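Local coordinates for DUF411 domain-containing protein (Pseudomonas aeruginosa, PDB 6WIS) that probably takes part in bacterial copper resistance and binds a cysteine-bridged cluster of four copper ions, and also binds zinc ions, at residues I5-D10 / S53-V58; L45-S50 / F63-V68. One frame throughout, in Å; residues are numbered along the deposited sequence.

Interaction 1 (I5-D10 / S53-V58). With CU (copper (II) ion), chain C; ZN (zinc ion), chain K; CU (copper (II) ion), chain D.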
loop_
_atom_site.group_PDB
_atom_site.type_symbol
_atom_site.label_atom_id
_atom_site.label_comp_id
_atom_site.label_asym_id
_atom_site.label_seq_id
_atom_site.Cartn_x
_atom_site.Cartn_y
_atom_site.Cartn_z
ATOM N N ILE A 5 -3.856 -7.971 7.360
ATOM C CA ILE A 5 -2.720 -7.406 6.630
ATOM C C ILE A 5 -1.585 -7.119 7.615
ATOM O O ILE A 5 -1.818 -6.637 8.727
ATOM C CB ILE A 5 -3.131 -6.147 5.820
ATOM C CG1 ILE A 5 -1.964 -5.638 4.943
ATOM C CG2 ILE A 5 -3.713 -5.048 6.718
ATOM C CD1 ILE A 5 -2.383 -4.577 3.927
ATOM N N ASP A 6 -0.356 -7.455 7.231
ATOM C CA ASP A 6 0.814 -7.149 8.053
ATOM C C ASP A 6 1.595 -5.989 7.438
ATOM O O ASP A 6 1.929 -6.020 6.253
ATOM C CB ASP A 6 1.731 -8.364 8.213
ATOM C CG ASP A 6 2.800 -8.147 9.296
ATOM O OD1 ASP A 6 2.440 -7.711 10.431
ATOM O OD2 ASP A 6 3.991 -8.413 9.019
ATOM N N VAL A 7 1.884 -4.970 8.240
ATOM C CA VAL A 7 2.447 -3.715 7.744
ATOM C C VAL A 7 3.844 -3.507 8.328
ATOM O O VAL A 7 4.028 -3.527 9.556
ATOM C CB VAL A 7 1.534 -2.527 8.066
ATOM C CG1 VAL A 7 2.150 -1.221 7.533
ATOM C CG2 VAL A 7 0.140 -2.771 7.444
ATOM N N HIS A 8 4.819 -3.302 7.444
ATOM C CA HIS A 8 6.163 -2.853 7.807
ATOM C C HIS A 8 6.232 -1.370 7.481
ATOM O O HIS A 8 6.043 -0.987 6.320
ATOM C CB HIS A 8 7.249 -3.610 7.027
ATOM C CG HIS A 8 6.970 -5.066 6.839
ATOM N ND1 HIS A 8 7.677 -6.051 7.496
ATOM C CD2 HIS A 8 6.066 -5.709 6.058
ATOM C CE1 HIS A 8 7.218 -7.236 7.137
ATOM N NE2 HIS A 8 6.238 -7.058 6.267
ATOM N N ARG A 9 6.476 -0.528 8.490
ATOM C CA ARG A 9 6.361 0.910 8.275
ATOM C C ARG A 9 7.611 1.661 8.728
ATOM O O ARG A 9 8.317 1.245 9.649
ATOM C CB ARG A 9 5.122 1.482 8.982
ATOM C CG ARG A 9 5.080 1.251 10.491
ATOM C CD ARG A 9 3.899 1.979 11.128
ATOM N NE ARG A 9 3.648 1.551 12.497
ATOM C CZ ARG A 9 4.046 2.204 13.593
ATOM N NH1 ARG A 9 4.737 3.333 13.499
ATOM N NH2 ARG A 9 3.734 1.724 14.792
ATOM N N ASP A 10 7.856 2.786 8.054
ATOM C CA ASP A 10 8.957 3.685 8.387
ATOM C C ASP A 10 8.866 4.157 9.832
ATOM O O ASP A 10 7.772 4.379 10.369
ATOM C CB ASP A 10 8.934 4.890 7.461
ATOM C CG ASP A 10 9.636 4.625 6.152
ATOM O OD1 ASP A 10 10.175 3.508 5.983
ATOM O OD2 ASP A 10 9.660 5.534 5.298
ATOM N N SER A 53 7.426 3.577 -1.145
ATOM C CA SER A 53 6.672 4.548 -0.377
ATOM C C SER A 53 7.178 4.435 1.050
ATOM O O SER A 53 8.278 3.923 1.291
ATOM C CB SER A 53 5.162 4.294 -0.553
ATOM O OG SER A 53 4.374 5.302 0.048
ATOM N N CYS A 54 6.369 4.896 2.009
ATOM C CA CYS A 54 6.759 4.971 3.418
ATOM C C CYS A 54 6.427 3.706 4.217
ATOM O O CYS A 54 6.847 3.580 5.380
ATOM C CB CYS A 54 6.050 6.177 4.049
ATOM S SG CYS A 54 4.275 6.168 3.585
ATOM N N HIS A 55 5.648 2.788 3.653
ATOM C CA HIS A 55 5.337 1.548 4.357
ATOM C C HIS A 55 5.037 0.466 3.323
ATOM O O HIS A 55 4.727 0.766 2.172
ATOM C CB HIS A 55 4.141 1.724 5.309
ATOM C CG HIS A 55 2.847 2.021 4.604
ATOM N ND1 HIS A 55 2.246 3.263 4.629
ATOM C CD2 HIS A 55 2.045 1.236 3.840
ATOM C CE1 HIS A 55 1.131 3.234 3.919
ATOM N NE2 HIS A 55 0.995 2.020 3.410
ATOM N N THR A 56 5.104 -0.793 3.749
ATOM C CA THR A 56 4.835 -1.931 2.871
ATOM C C THR A 56 3.936 -2.903 3.625
ATOM O O THR A 56 4.322 -3.386 4.692
ATOM C CB THR A 56 6.121 -2.642 2.439
ATOM O OG1 THR A 56 7.031 -1.698 1.842
ATOM C CG2 THR A 56 5.790 -3.737 1.417
ATOM N N GLY A 57 2.725 -3.151 3.099
ATOM C CA GLY A 57 1.831 -4.147 3.662
ATOM C C GLY A 57 1.923 -5.464 2.900
ATOM O O GLY A 57 2.369 -5.487 1.753
ATOM N N VAL A 58 1.530 -6.563 3.551
ATOM C CA VAL A 58 1.501 -7.882 2.908
ATOM C C VAL A 58 0.162 -8.522 3.218
ATOM O O VAL A 58 -0.207 -8.667 4.392
ATOM C CB VAL A 58 2.645 -8.811 3.366
ATOM C CG1 VAL A 58 2.648 -10.094 2.498
ATOM C CG2 VAL A 58 4.004 -8.106 3.241
HETATM CU CU CU C . 3.530 4.904 5.300
HETATM ZN ZN ZN K . 9.204 -5.692 8.877
HETATM CU CU CU D . 2.856 7.603 4.673
HETATM O O HOH W 1 9.670 3.028 3.135
#
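Three atoms of strand 4-9 converge on T56 O: H8 N donates to it (H8 N to T56 O, 2.8 Å), V7 CA makes a CA-H...O contact, and H8 CD2 meets it in the plane of the imidazole at 3.2 Å. In return T56 N donates to H8 O over 2.7 Å, nearly straight at 167°. H8 and T56, like D6 and V58, form hydrogen-bonded pairs of an antiparallel ladder; V7-G57 lies between them and R9-H55 follows H8-T56, both non-hydrogen-bonded pairs. H8 NE2 packs against V58 CG2, while H8 ND1 binds a zinc ion that H33 and E35 also hold. Beyond the strands, D10 N donates to C54 O at 3.0 Å, and a water bridges D10 OD1 and S53 O. C54 SG, set between its own backbone N and carbonyl carbon (chi1 47°), bridges two copper ions, each at 2.3 Å; H55 ND1 binds one of them at 2.2 Å, with C16 as its third ligand. Strand 4-9 runs between 29-34 and 55-59; V41 and L45 of helix 38-45 pack against H8, T56 and V58, whereas helix 14-24 packs against I5, V7 and R9.

Interaction 2 (L45-S50 / F63-V68); sequences LGVPYS and FVEGHV. With CU (copper (II) ion), chain D.
The F63 ring takes V47 CG2 over one face, a CH-pi contact with the methyl 3.9 Å from the ring centroid and only 12° off its normal. L45 O and G46 O come at the ring obliquely, L45 O lying 3.4 Å from F63 CD2, and P48 CD approaches F63 CZ more loosely at 4.4 Å. At the base of the side chain, L45 CB meets F63 CB at 4.2 Å.

V47 divides its two methyls between neighbours. CG2, anti to its own carbonyl carbon, reaches the ring, and it also lies 3.7 Å from E65 OE1; CG1 rests on the aliphatic part of E65, 3.8 Å from E65 CG. The V47 and E65 side chains cross at about a right angle. The bend at chi2 (69°) puts E65 CD beside V47 CG1, and the buried carboxylate has polar partners for both oxygens: T56 OG1 at OE1, and the S53 amide and K42 at OE2. These partners would favour the charged form.

G46, with positive phi, is the C-prime residue of a Schellman motif that ends helix 38-45. Farther along, H67 NE2 binds a copper ion at 2.1 Å, which ties segment 63-68 to the metal site. The contact thus joins the exit of helix 38-45 to strand 62-65, which runs between strands 55-59 and 84-86, while L111 of strand 106-111 touches both P48 and F63.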
loop_
_atom_site.group_PDB
_atom_site.type_symbol
_atom_site.label_atom_id
_atom_site.label_comp_id
_atom_site.label_asym_id
_atom_site.label_seq_id
_atom_site.Cartn_x
_atom_site.Cartn_y
_atom_site.Cartn_z
ATOM N N LEU A 45 10.023 -8.550 -1.548
ATOM C CA LEU A 45 8.657 -8.619 -2.040
ATOM C C LEU A 45 8.550 -8.251 -3.511
ATOM O O LEU A 45 7.494 -8.468 -4.112
ATOM C CB LEU A 45 7.766 -7.699 -1.191
ATOM C CG LEU A 45 7.465 -8.201 0.226
ATOM C CD1 LEU A 45 6.978 -7.079 1.107
ATOM C CD2 LEU A 45 6.404 -9.302 0.172
ATOM N N GLY A 46 9.610 -7.693 -4.097
ATOM C CA GLY A 46 9.572 -7.303 -5.487
ATOM C C GLY A 46 8.997 -5.930 -5.748
ATOM O O GLY A 46 8.505 -5.674 -6.851
ATOM N N VAL A 47 9.052 -5.026 -4.773
ATOM C CA VAL A 47 8.575 -3.667 -5.011
ATOM C C VAL A 47 9.577 -2.966 -5.916
ATOM O O VAL A 47 10.752 -2.857 -5.543
ATOM C CB VAL A 47 8.404 -2.882 -3.703
ATOM C CG1 VAL A 47 7.915 -1.446 -4.017
ATOM C CG2 VAL A 47 7.477 -3.636 -2.722
ATOM N N PRO A 48 9.167 -2.449 -7.076
ATOM C CA PRO A 48 10.133 -1.791 -7.967
ATOM C C PRO A 48 10.748 -0.559 -7.331
ATOM O O PRO A 48 10.081 0.227 -6.644
ATOM C CB PRO A 48 9.292 -1.412 -9.196
ATOM C CG PRO A 48 8.085 -2.323 -9.119
ATOM C CD PRO A 48 7.810 -2.409 -7.642
ATOM N N TYR A 49 12.028 -0.382 -7.622
ATOM C CA TYR A 49 12.894 0.669 -7.121
ATOM C C TYR A 49 12.188 2.009 -6.904
ATOM O O TYR A 49 12.046 2.457 -5.757
ATOM C CB TYR A 49 14.074 0.785 -8.102
ATOM C CG TYR A 49 15.153 1.751 -7.707
ATOM C CD1 TYR A 49 15.783 1.658 -6.471
ATOM C CD2 TYR A 49 15.566 2.744 -8.585
ATOM C CE1 TYR A 49 16.786 2.553 -6.104
ATOM C CE2 TYR A 49 16.567 3.638 -8.232
ATOM C CZ TYR A 49 17.172 3.538 -6.997
ATOM O OH TYR A 49 18.159 4.431 -6.656
ATOM N N SER A 50 11.717 2.657 -7.973
ATOM C CA SER A 50 11.102 3.974 -7.833
ATOM C C SER A 50 9.589 3.899 -7.660
ATOM O O SER A 50 8.861 4.817 -8.076
ATOM C CB SER A 50 11.455 4.860 -9.027
ATOM O OG SER A 50 10.545 4.608 -10.092
ATOM N N PHE A 63 1.990 -7.679 -2.131
ATOM C CA PHE A 63 2.443 -6.476 -1.432
ATOM C C PHE A 63 1.512 -5.295 -1.704
ATOM O O PHE A 63 0.878 -5.198 -2.756
ATOM C CB PHE A 63 3.896 -6.102 -1.793
ATOM C CG PHE A 63 4.115 -5.658 -3.231
ATOM C CD1 PHE A 63 3.762 -4.381 -3.651
ATOM C CD2 PHE A 63 4.760 -6.501 -4.131
ATOM C CE1 PHE A 63 3.987 -3.982 -4.946
ATOM C CE2 PHE A 63 5.003 -6.105 -5.422
ATOM C CZ PHE A 63 4.619 -4.849 -5.836
ATOM N N VAL A 64 1.447 -4.392 -0.732
ATOM C CA VAL A 64 0.607 -3.195 -0.774
ATOM C C VAL A 64 1.558 -2.067 -0.404
ATOM O O VAL A 64 1.931 -1.929 0.762
ATOM C CB VAL A 64 -0.572 -3.266 0.207
ATOM C CG1 VAL A 64 -1.382 -1.955 0.182
ATOM C CG2 VAL A 64 -1.496 -4.512 -0.105
ATOM N N GLU A 65 2.022 -1.318 -1.395
ATOM C CA GLU A 65 3.069 -0.326 -1.192
ATOM C C GLU A 65 2.423 1.045 -1.058
ATOM O O GLU A 65 1.773 1.523 -1.991
ATOM C CB GLU A 65 4.068 -0.346 -2.351
ATOM C CG GLU A 65 5.252 0.603 -2.172
ATOM C CD GLU A 65 6.194 0.168 -1.050
ATOM O OE1 GLU A 65 6.037 -0.982 -0.592
ATOM O OE2 GLU A 65 7.089 0.963 -0.628
ATOM N N GLY A 66 2.577 1.662 0.097
ATOM C CA GLY A 66 2.058 3.008 0.241
ATOM C C GLY A 66 0.566 3.102 0.549
ATOM O O GLY A 66 -0.105 2.155 0.998
ATOM N N HIS A 67 0.047 4.304 0.322
ATOM C CA HIS A 67 -1.289 4.684 0.780
ATOM C C HIS A 67 -2.379 4.222 -0.198
ATOM O O HIS A 67 -3.142 5.014 -0.749
ATOM C CB HIS A 67 -1.308 6.189 1.019
ATOM C CG HIS A 67 -0.492 6.602 2.209
ATOM N ND1 HIS A 67 -1.033 6.736 3.470
ATOM C CD2 HIS A 67 0.832 6.842 2.344
ATOM C CE1 HIS A 67 -0.082 7.052 4.329
ATOM N NE2 HIS A 67 1.064 7.119 3.676
ATOM N N VAL A 68 -2.446 2.903 -0.391
ATOM C CA VAL A 68 -3.476 2.291 -1.252
ATOM C C VAL A 68 -4.820 2.315 -0.531
ATOM O O VAL A 68 -4.903 1.863 0.626
ATOM C CB VAL A 68 -3.095 0.854 -1.609
ATOM C CG1 VAL A 68 -4.163 0.256 -2.549
ATOM C CG2 VAL A 68 -1.673 0.760 -2.256
HETATM CU CU CU D . 2.856 7.603 4.673
#

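Interactions 1 and 2 belong to the same mixed sheet, on the successive strands 55-59 and 62-65, and both are partly buried. Interaction 1 is a strand pairing made by backbone hydrogen bonds, with a zinc ligand along it and copper ligands at its end; interaction 2 joins the loop after helix 38-45 to the sheet mainly through apolar and CH-pi contacts, with no hydrogen bonds between its two segments. The carboxylate of E65 bridges the two contacts. The second tie is a metal: C54 of interaction 1 and H67 of interaction 2 bind the same copper ion, completed by C15, so both contribute ligands to the copper cluster.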